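Local coordinates for protein S-adenosylmethionine:tRNA ribosyltransferase-isomerase (Thermotoga maritima, PDB 1VKY) that probably transfers and isomerises the ribose of S-adenosylmethionine onto the 7-aminomethyl group of preQ1-modified tRNA, giving epoxyqueuosine in queuosine biosynthesis, at residues Glu329-Lys332 / Arg336-Ser339; Arg244-Thr249 / Asn254-Val259; Ile95-Leu98 / Ile102-Cys105. All blocks are in the same frame, centred on the assembly; numbering follows the deposited sequence.

Contact 1 of 3, residues Glu329-Lys332 / Arg336-Ser339; sequences EAVK and RFFS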
loop_
_atom_site.group_PDB
_atom_site.type_symbol
_atom_site.label_atom_id
_atom_site.label_comp_id
_atom_site.label_asym_id
_atom_site.label_seq_id
_atom_site.Cartn_x
_atom_site.Cartn_y
_atom_site.Cartn_z
ATOM N N GLU B 329 5.933 -1.973 23.818
ATOM C CA GLU B 329 5.911 -3.443 23.713
ATOM C C GLU B 329 5.769 -3.951 22.279
ATOM O O GLU B 329 6.382 -4.974 21.907
ATOM C CB GLU B 329 4.787 -4.072 24.562
ATOM C CG GLU B 329 5.193 -4.609 25.933
ATOM C CD GLU B 329 6.342 -5.652 25.914
ATOM O OE1 GLU B 329 7.470 -5.302 26.317
ATOM O OE2 GLU B 329 6.140 -6.827 25.522
ATOM N N ALA B 330 4.973 -3.261 21.466
ATOM C CA ALA B 330 4.835 -3.639 20.057
ATOM C C ALA B 330 6.158 -3.521 19.287
ATOM O O ALA B 330 6.499 -4.403 18.503
ATOM C CB ALA B 330 3.756 -2.822 19.368
ATOM N N VAL B 331 6.886 -2.437 19.506
ATOM C CA VAL B 331 8.196 -2.251 18.861
ATOM C C VAL B 331 9.145 -3.344 19.336
ATOM O O VAL B 331 9.823 -3.981 18.532
ATOM C CB VAL B 331 8.766 -0.818 19.133
ATOM C CG1 VAL B 331 10.207 -0.693 18.715
ATOM C CG2 VAL B 331 7.900 0.251 18.444
ATOM N N LYS B 332 9.151 -3.593 20.637
ATOM C CA LYS B 332 10.044 -4.583 21.227
ATOM C C LYS B 332 9.744 -5.931 20.642
ATOM O O LYS B 332 10.658 -6.658 20.264
ATOM C CB LYS B 332 9.883 -4.597 22.741
ATOM C CG LYS B 332 10.837 -5.481 23.478
ATOM C CD LYS B 332 10.514 -5.490 24.953
ATOM C CE LYS B 332 11.530 -6.324 25.736
ATOM N NZ LYS B 332 11.044 -6.543 27.138
ATOM N N ARG B 336 4.239 -5.224 13.191
ATOM C CA ARG B 336 4.240 -4.375 12.017
ATOM C C ARG B 336 3.205 -3.263 12.134
ATOM O O ARG B 336 2.079 -3.485 12.648
ATOM C CB ARG B 336 3.961 -5.197 10.783
ATOM C CG ARG B 336 4.986 -6.304 10.498
ATOM C CD ARG B 336 4.492 -7.276 9.429
ATOM N NE ARG B 336 3.101 -7.652 9.702
ATOM C CZ ARG B 336 2.041 -7.450 8.906
ATOM N NH1 ARG B 336 2.161 -6.887 7.684
ATOM N NH2 ARG B 336 0.834 -7.838 9.355
ATOM N N PHE B 337 3.595 -2.086 11.633
ATOM C CA PHE B 337 2.888 -0.833 11.844
ATOM C C PHE B 337 2.320 -0.255 10.558
ATOM O O PHE B 337 2.714 -0.610 9.445
ATOM C CB PHE B 337 3.822 0.190 12.470
ATOM C CG PHE B 337 4.156 -0.090 13.896
ATOM C CD1 PHE B 337 4.918 -1.175 14.239
ATOM C CD2 PHE B 337 3.777 0.786 14.882
ATOM C CE1 PHE B 337 5.236 -1.423 15.537
ATOM C CE2 PHE B 337 4.096 0.534 16.209
ATOM C CZ PHE B 337 4.814 -0.565 16.526
ATOM N N PHE B 338 1.372 0.644 10.747
ATOM C CA PHE B 338 0.752 1.408 9.687
ATOM C C PHE B 338 -0.257 0.577 8.939
ATOM O O PHE B 338 -0.732 -0.441 9.437
ATOM C CB PHE B 338 1.850 2.096 8.818
ATOM C CG PHE B 338 1.399 3.303 8.075
ATOM C CD1 PHE B 338 0.710 4.317 8.707
ATOM C CD2 PHE B 338 1.639 3.418 6.718
ATOM C CE1 PHE B 338 0.302 5.424 8.004
ATOM C CE2 PHE B 338 1.231 4.537 6.019
ATOM C CZ PHE B 338 0.576 5.529 6.651
ATOM N N SER B 339 -0.696 1.102 7.798
ATOM C CA SER B 339 -1.853 0.619 7.083
ATOM C C SER B 339 -1.912 -0.868 6.711
ATOM O O SER B 339 -3.028 -1.419 6.582
ATOM C CB SER B 339 -2.023 1.484 5.817
ATOM O OG SER B 339 -2.284 2.845 6.207
#

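Contact 2 of 3, residues Arg244-Thr249 / Asn254-Val259; sequences RKLRET and NRIVAV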
loop_
_atom_site.group_PDB
_atom_site.type_symbol
_atom_site.label_atom_id
_atom_site.label_comp_id
_atom_site.label_asym_id
_atom_site.label_seq_id
_atom_site.Cartn_x
_atom_site.Cartn_y
_atom_site.Cartn_z
ATOM N N ARG B 244 -30.630 2.348 14.350
ATOM C CA ARG B 244 -31.456 1.372 15.073
ATOM C C ARG B 244 -30.619 0.344 15.798
ATOM O O ARG B 244 -30.860 0.032 16.950
ATOM C CB ARG B 244 -32.388 0.641 14.104
ATOM C CG ARG B 244 -33.396 -0.227 14.848
ATOM C CD ARG B 244 -33.903 -1.491 14.105
ATOM N NE ARG B 244 -33.732 -1.420 12.662
ATOM C CZ ARG B 244 -32.979 -2.244 11.908
ATOM N NH1 ARG B 244 -32.289 -3.271 12.433
ATOM N NH2 ARG B 244 -32.932 -2.030 10.589
ATOM N N LYS B 245 -29.618 -0.203 15.117
ATOM C CA LYS B 245 -28.749 -1.195 15.735
ATOM C C LYS B 245 -27.937 -0.666 16.904
ATOM O O LYS B 245 -27.696 -1.378 17.879
ATOM C CB LYS B 245 -27.831 -1.752 14.676
ATOM C CG LYS B 245 -28.587 -2.602 13.686
ATOM C CD LYS B 245 -27.657 -3.367 12.788
ATOM C CE LYS B 245 -28.388 -4.559 12.209
ATOM N NZ LYS B 245 -27.504 -5.201 11.216
ATOM N N LEU B 246 -27.497 0.579 16.819
ATOM C CA LEU B 246 -26.738 1.187 17.927
ATOM C C LEU B 246 -27.630 1.262 19.157
ATOM O O LEU B 246 -27.210 0.969 20.292
ATOM C CB LEU B 246 -26.264 2.613 17.548
ATOM C CG LEU B 246 -25.221 2.731 16.451
ATOM C CD1 LEU B 246 -25.185 4.145 15.934
ATOM C CD2 LEU B 246 -23.881 2.305 16.964
ATOM N N ARG B 247 -28.866 1.691 18.939
ATOM C CA ARG B 247 -29.828 1.813 20.032
ATOM C C ARG B 247 -30.208 0.445 20.607
ATOM O O ARG B 247 -30.224 0.251 21.812
ATOM C CB ARG B 247 -31.078 2.547 19.561
ATOM C CG ARG B 247 -32.079 2.714 20.694
ATOM C CD ARG B 247 -33.402 3.449 20.348
ATOM N NE ARG B 247 -33.946 3.110 19.032
ATOM C CZ ARG B 247 -34.551 1.963 18.720
ATOM N NH1 ARG B 247 -34.701 0.984 19.625
ATOM N NH2 ARG B 247 -34.990 1.794 17.473
ATOM N N GLU B 248 -30.464 -0.522 19.749
ATOM C CA GLU B 248 -30.758 -1.904 20.204
ATOM C C GLU B 248 -29.614 -2.580 20.975
ATOM O O GLU B 248 -29.840 -3.329 21.942
ATOM C CB GLU B 248 -31.122 -2.766 19.007
ATOM C CG GLU B 248 -32.465 -2.434 18.379
ATOM C CD GLU B 248 -32.680 -3.164 17.078
ATOM O OE1 GLU B 248 -31.710 -3.743 16.525
ATOM O OE2 GLU B 248 -33.823 -3.151 16.608
ATOM N N THR B 249 -28.386 -2.329 20.545
ATOM C CA THR B 249 -27.216 -2.902 21.196
ATOM C C THR B 249 -27.059 -2.348 22.617
ATOM O O THR B 249 -26.868 -3.091 23.573
ATOM C CB THR B 249 -25.976 -2.573 20.357
ATOM O OG1 THR B 249 -26.134 -3.120 19.050
ATOM C CG2 THR B 249 -24.763 -3.327 20.863
ATOM N N ASN B 254 -25.183 -4.812 25.341
ATOM C CA ASN B 254 -23.960 -5.331 24.628
ATOM C C ASN B 254 -23.022 -4.201 24.196
ATOM O O ASN B 254 -23.335 -3.032 24.394
ATOM C CB ASN B 254 -24.345 -6.137 23.392
ATOM C CG ASN B 254 -24.986 -7.457 23.735
ATOM O OD1 ASN B 254 -26.133 -7.671 23.427
ATOM N ND2 ASN B 254 -24.239 -8.341 24.351
ATOM N N ARG B 255 -21.897 -4.551 23.576
ATOM C CA ARG B 255 -20.907 -3.544 23.191
ATOM C C ARG B 255 -21.013 -3.090 21.741
ATOM O O ARG B 255 -21.217 -3.907 20.843
ATOM C CB ARG B 255 -19.526 -4.074 23.429
ATOM C CG ARG B 255 -19.177 -4.083 24.914
ATOM C CD ARG B 255 -17.946 -4.822 25.204
ATOM N NE ARG B 255 -18.035 -6.171 24.652
ATOM C CZ ARG B 255 -17.164 -7.125 24.910
ATOM N NH1 ARG B 255 -16.160 -6.868 25.725
ATOM N NH2 ARG B 255 -17.302 -8.328 24.356
ATOM N N ILE B 256 -20.844 -1.785 21.550
ATOM C CA ILE B 256 -20.570 -1.182 20.247
ATOM C C ILE B 256 -19.044 -1.139 20.039
ATOM O O ILE B 256 -18.289 -0.469 20.760
ATOM C CB ILE B 256 -21.186 0.211 20.159
ATOM C CG1 ILE B 256 -22.708 0.128 20.291
ATOM C CG2 ILE B 256 -20.802 0.921 18.842
ATOM C CD1 ILE B 256 -23.304 1.451 20.661
ATOM N N VAL B 257 -18.601 -1.939 19.085
ATOM C CA VAL B 257 -17.231 -2.102 18.770
ATOM C C VAL B 257 -16.975 -1.374 17.464
ATOM O O VAL B 257 -17.389 -1.825 16.397
ATOM C CB VAL B 257 -16.838 -3.615 18.654
ATOM C CG1 VAL B 257 -15.318 -3.765 18.479
ATOM C CG2 VAL B 257 -17.300 -4.424 19.893
ATOM N N ALA B 258 -16.247 -0.265 17.533
ATOM C CA ALA B 258 -15.913 0.471 16.321
ATOM C C ALA B 258 -14.740 -0.186 15.645
ATOM O O ALA B 258 -13.770 -0.554 16.292
ATOM C CB ALA B 258 -15.608 1.912 16.620
ATOM N N VAL B 259 -14.822 -0.311 14.321
ATOM C CA VAL B 259 -13.689 -0.819 13.546
ATOM C C VAL B 259 -13.087 0.343 12.781
ATOM O O VAL B 259 -13.694 0.821 11.803
ATOM C CB VAL B 259 -14.114 -1.940 12.591
ATOM C CG1 VAL B 259 -12.884 -2.406 11.781
ATOM C CG2 VAL B 259 -14.728 -3.082 13.382
#

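Contact 3 of 3, residues Ile95-Leu98 / Ile102-Cys105; sequences IERL and IWKC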
loop_
_atom_site.group_PDB
_atom_site.type_symbol
_atom_site.label_atom_id
_atom_site.label_comp_id
_atom_site.label_asym_id
_atom_site.label_seq_id
_atom_site.Cartn_x
_atom_site.Cartn_y
_atom_site.Cartn_z
ATOM N N ILE B 95 -25.460 10.929 -2.959
ATOM C CA ILE B 95 -25.052 10.296 -1.696
ATOM C C ILE B 95 -25.522 8.847 -1.707
ATOM O O ILE B 95 -24.746 7.939 -1.501
ATOM C CB ILE B 95 -25.670 11.074 -0.472
ATOM C CG1 ILE B 95 -25.131 12.521 -0.387
ATOM C CG2 ILE B 95 -25.492 10.337 0.811
ATOM C CD1 ILE B 95 -23.616 12.676 -0.322
ATOM N N GLU B 96 -26.801 8.613 -1.946
ATOM C CA GLU B 96 -27.307 7.267 -1.850
ATOM C C GLU B 96 -28.409 6.966 -2.850
ATOM O O GLU B 96 -29.416 7.637 -2.906
ATOM C CB GLU B 96 -27.800 7.003 -0.417
ATOM C CG GLU B 96 -28.175 5.558 -0.177
ATOM C CD GLU B 96 -28.880 5.319 1.134
ATOM O OE1 GLU B 96 -28.987 6.255 1.961
ATOM O OE2 GLU B 96 -29.322 4.166 1.339
ATOM N N ARG B 97 -28.223 5.905 -3.617
ATOM C CA ARG B 97 -29.219 5.493 -4.606
ATOM C C ARG B 97 -30.321 4.696 -3.978
ATOM O O ARG B 97 -30.068 3.686 -3.312
ATOM C CB ARG B 97 -28.516 4.637 -5.630
ATOM C CG ARG B 97 -29.335 4.083 -6.730
ATOM C CD ARG B 97 -28.448 3.319 -7.674
ATOM N NE ARG B 97 -29.173 2.862 -8.839
ATOM C CZ ARG B 97 -29.819 1.714 -8.905
ATOM N NH1 ARG B 97 -29.863 0.892 -7.875
ATOM N NH2 ARG B 97 -30.433 1.383 -10.017
ATOM N N LEU B 98 -31.556 5.146 -4.183
ATOM C CA LEU B 98 -32.716 4.447 -3.641
ATOM C C LEU B 98 -33.280 3.500 -4.691
ATOM O O LEU B 98 -33.866 2.474 -4.373
ATOM C CB LEU B 98 -33.773 5.444 -3.157
ATOM C CG LEU B 98 -33.301 6.510 -2.142
ATOM C CD1 LEU B 98 -34.503 7.243 -1.582
ATOM C CD2 LEU B 98 -32.467 5.935 -1.005
ATOM N N ILE B 102 -33.329 7.641 -8.765
ATOM C CA ILE B 102 -33.809 8.264 -7.515
ATOM C C ILE B 102 -32.688 8.154 -6.460
ATOM O O ILE B 102 -32.290 7.045 -6.028
ATOM C CB ILE B 102 -35.163 7.635 -7.004
ATOM C CG1 ILE B 102 -36.224 7.649 -8.094
ATOM C CG2 ILE B 102 -35.679 8.396 -5.783
ATOM C CD1 ILE B 102 -37.573 7.112 -7.665
ATOM N N TRP B 103 -32.177 9.320 -6.063
ATOM C CA TRP B 103 -31.036 9.438 -5.181
ATOM C C TRP B 103 -31.268 10.400 -4.027
ATOM O O TRP B 103 -31.865 11.464 -4.215
ATOM C CB TRP B 103 -29.853 9.985 -5.996
ATOM C CG TRP B 103 -29.302 9.022 -6.972
ATOM C CD1 TRP B 103 -29.848 8.660 -8.186
ATOM C CD2 TRP B 103 -28.099 8.287 -6.839
ATOM N NE1 TRP B 103 -29.046 7.738 -8.802
ATOM C CE2 TRP B 103 -27.966 7.485 -7.998
ATOM C CE3 TRP B 103 -27.112 8.215 -5.859
ATOM C CZ2 TRP B 103 -26.883 6.642 -8.200
ATOM C CZ3 TRP B 103 -26.033 7.395 -6.068
ATOM C CH2 TRP B 103 -25.935 6.611 -7.233
ATOM N N LYS B 104 -30.761 10.035 -2.842
ATOM C CA LYS B 104 -30.585 10.968 -1.760
ATOM C C LYS B 104 -29.375 11.778 -2.104
ATOM O O LYS B 104 -28.326 11.218 -2.401
ATOM C CB LYS B 104 -30.331 10.273 -0.423
ATOM C CG LYS B 104 -31.548 9.611 0.137
ATOM C CD LYS B 104 -31.215 8.721 1.321
ATOM C CE LYS B 104 -30.639 9.478 2.485
ATOM N NZ LYS B 104 -31.705 10.122 3.246
ATOM N N CYS B 105 -29.530 13.091 -2.041
ATOM C CA CYS B 105 -28.517 14.035 -2.488
ATOM C C CYS B 105 -28.291 15.106 -1.453
ATOM O O CYS B 105 -29.181 15.468 -0.692
ATOM C CB CYS B 105 -28.972 14.719 -3.781
ATOM S SG CYS B 105 -29.173 13.570 -5.162
#

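Contact 1 of 3, residues Glu329-Lys332 / Arg336-Ser339
The far end of the Phe337 ring touches the last turn of helix 320-332, where its CZ atom meets two side chains at once. CZ lies 3.8 Å from Ala330 CB and 3.7 Å from Val331 CG2, and both methyls come to the ring obliquely. Phe337 gets there because its CG stands anti to the carbonyl carbon (chi1 -72°), with CB already pointing toward the helix. Alanine suits the buried helix position, since its lone methyl lets an aromatic ring come close to the backbone. Valine adds a second methyl beside it, and its side chain crosses that of Phe337 at about a right angle. This apolar wedge is the tight part of the contact. The other flank of the helix is polar and looser: Lys332 is exposed, its chain extended, and Lys332 NZ lies 3.9 Å from Glu329 OE1, a long salt bridge, while Glu329 also pairs with Arg333. The CB of Arg336 points away from the helix, and its NH2 forms a salt bridge with Asp342. The contact lays the loop that leads from helix 320-332 to strand 343-346 back against the helix end, with the Phe337 ring also meeting that of Phe303 and its backbone hydrogen-bonded to Leu26 and Ala28.

Contact 2 of 3, residues Arg244-Thr249 / Asn254-Val259
Thr249 turns its two branches to different tasks: with chi1 at -60°, CG2 stands anti to the backbone N and faces 254-259, while OG1 lies beside that N and folds back on its own helix. Across the contact, Leu246 CG and Ile256 CG1 both stand anti to the carbonyl carbon (chi1 -67° and -62°), and the two side chains cross at about a right angle. Leu246 CD2 packs 3.8 Å from Ile256 CD1 and also meets Ile256 CG2. Thr249 CG2 lies 3.6 Å from Arg255 O and 3.8 Å from Asn254 CB. The contact folds helix 240-252 back on the strand that follows it: the chain turns, and strand 256-259 runs parallel to strand 67-75 in the mixed sheet. Where the chain turns, Asn254 N donates to Thr249 O at 3.0 Å. Threonine suits this buried site because its hydroxyl is satisfied locally, OG1 donating to Lys245 O at 2.6 Å. That carbonyl also accepts from Thr249 N, the two donors reaching it from opposite faces of its plane. Ile256, whose CB points toward the helix, offers it a branched apolar side chain; the CB of Arg255 points away, and its NH2 forms a salt bridge with Asp66. Asn254 OD1 takes a hydrogen bond from Arg252.

Contact 3 of 3, residues Ile95-Leu98 / Ile102-Cys105
One face of the Trp103 indole is covered by Arg97, whose CB sits 3.5 Å from the centroid of the six-membered ring and 6° off its normal, a CH-pi contact. The arginine chain, extended from CG to NE, continues past the ring so that CD lies 3.7 Å from Trp103 CZ2. That ring atom lies at the edge of the guanidinium, near its plane, and the two flat groups are turned 77° apart. Arg97 NE and Trp103 NE1 both reach the carboxylate of Asp147, while Arg97 NH2 pairs with Glu100. Replacing Trp103 with an alanine would probably uncover the aliphatic part of Arg97 and leave Asp147 without its indole N-H partner.

On the other side of the sheet, Glu96 and Lys104 run side by side. Glu96 OE1 touches Lys104 CD at 3.4 Å, but their charged ends look elsewhere: OE1 to Gln237, and NZ, on a chain bent at chi3 and chi4, to Asp135. A long aliphatic stem therefore suits Lys104, and Leu98 CD2 packs against its CD at 3.8 Å.

Beneath these side chains Lys104 O is gripped twice, by Ile95 N at 2.9 Å in the carbonyl plane and by Glu96 N at 3.1 Å; this is a classic beta bulge. Lys104 N returns a bond to Glu96 O, and Leu98 N closes on Ile102 O at 2.7 Å. The segments form the turn end of the hairpin 89-97/102-108 in the six-stranded antiparallel sheet, where strand 138-143 pairs with the far edge of 102-108 through Leu140 and Arg138.

How the contacts relate
The three contacts are separate and follow one another along the chain in the order 3, 2, 1. Contact 3 belongs to the six-stranded antiparallel sheet, whereas contact 2 includes a strand of the nine-stranded mixed sheet, 256-259, and contact 1 lies just before another, 343-346. Centres of contacts 1 and 2 lie 29 Å apart and those of 2 and 3 lie 25 Å apart, with nearest atoms about 11 and 12 Å. Contacts 1 and 3 are on opposite sides of the chain's centre, 41 Å between centres. Beside contact 1, Phe338 and Ser339 pack on Gln29 of the second subunit in the crystal assembly, although the protein is described as a monomer.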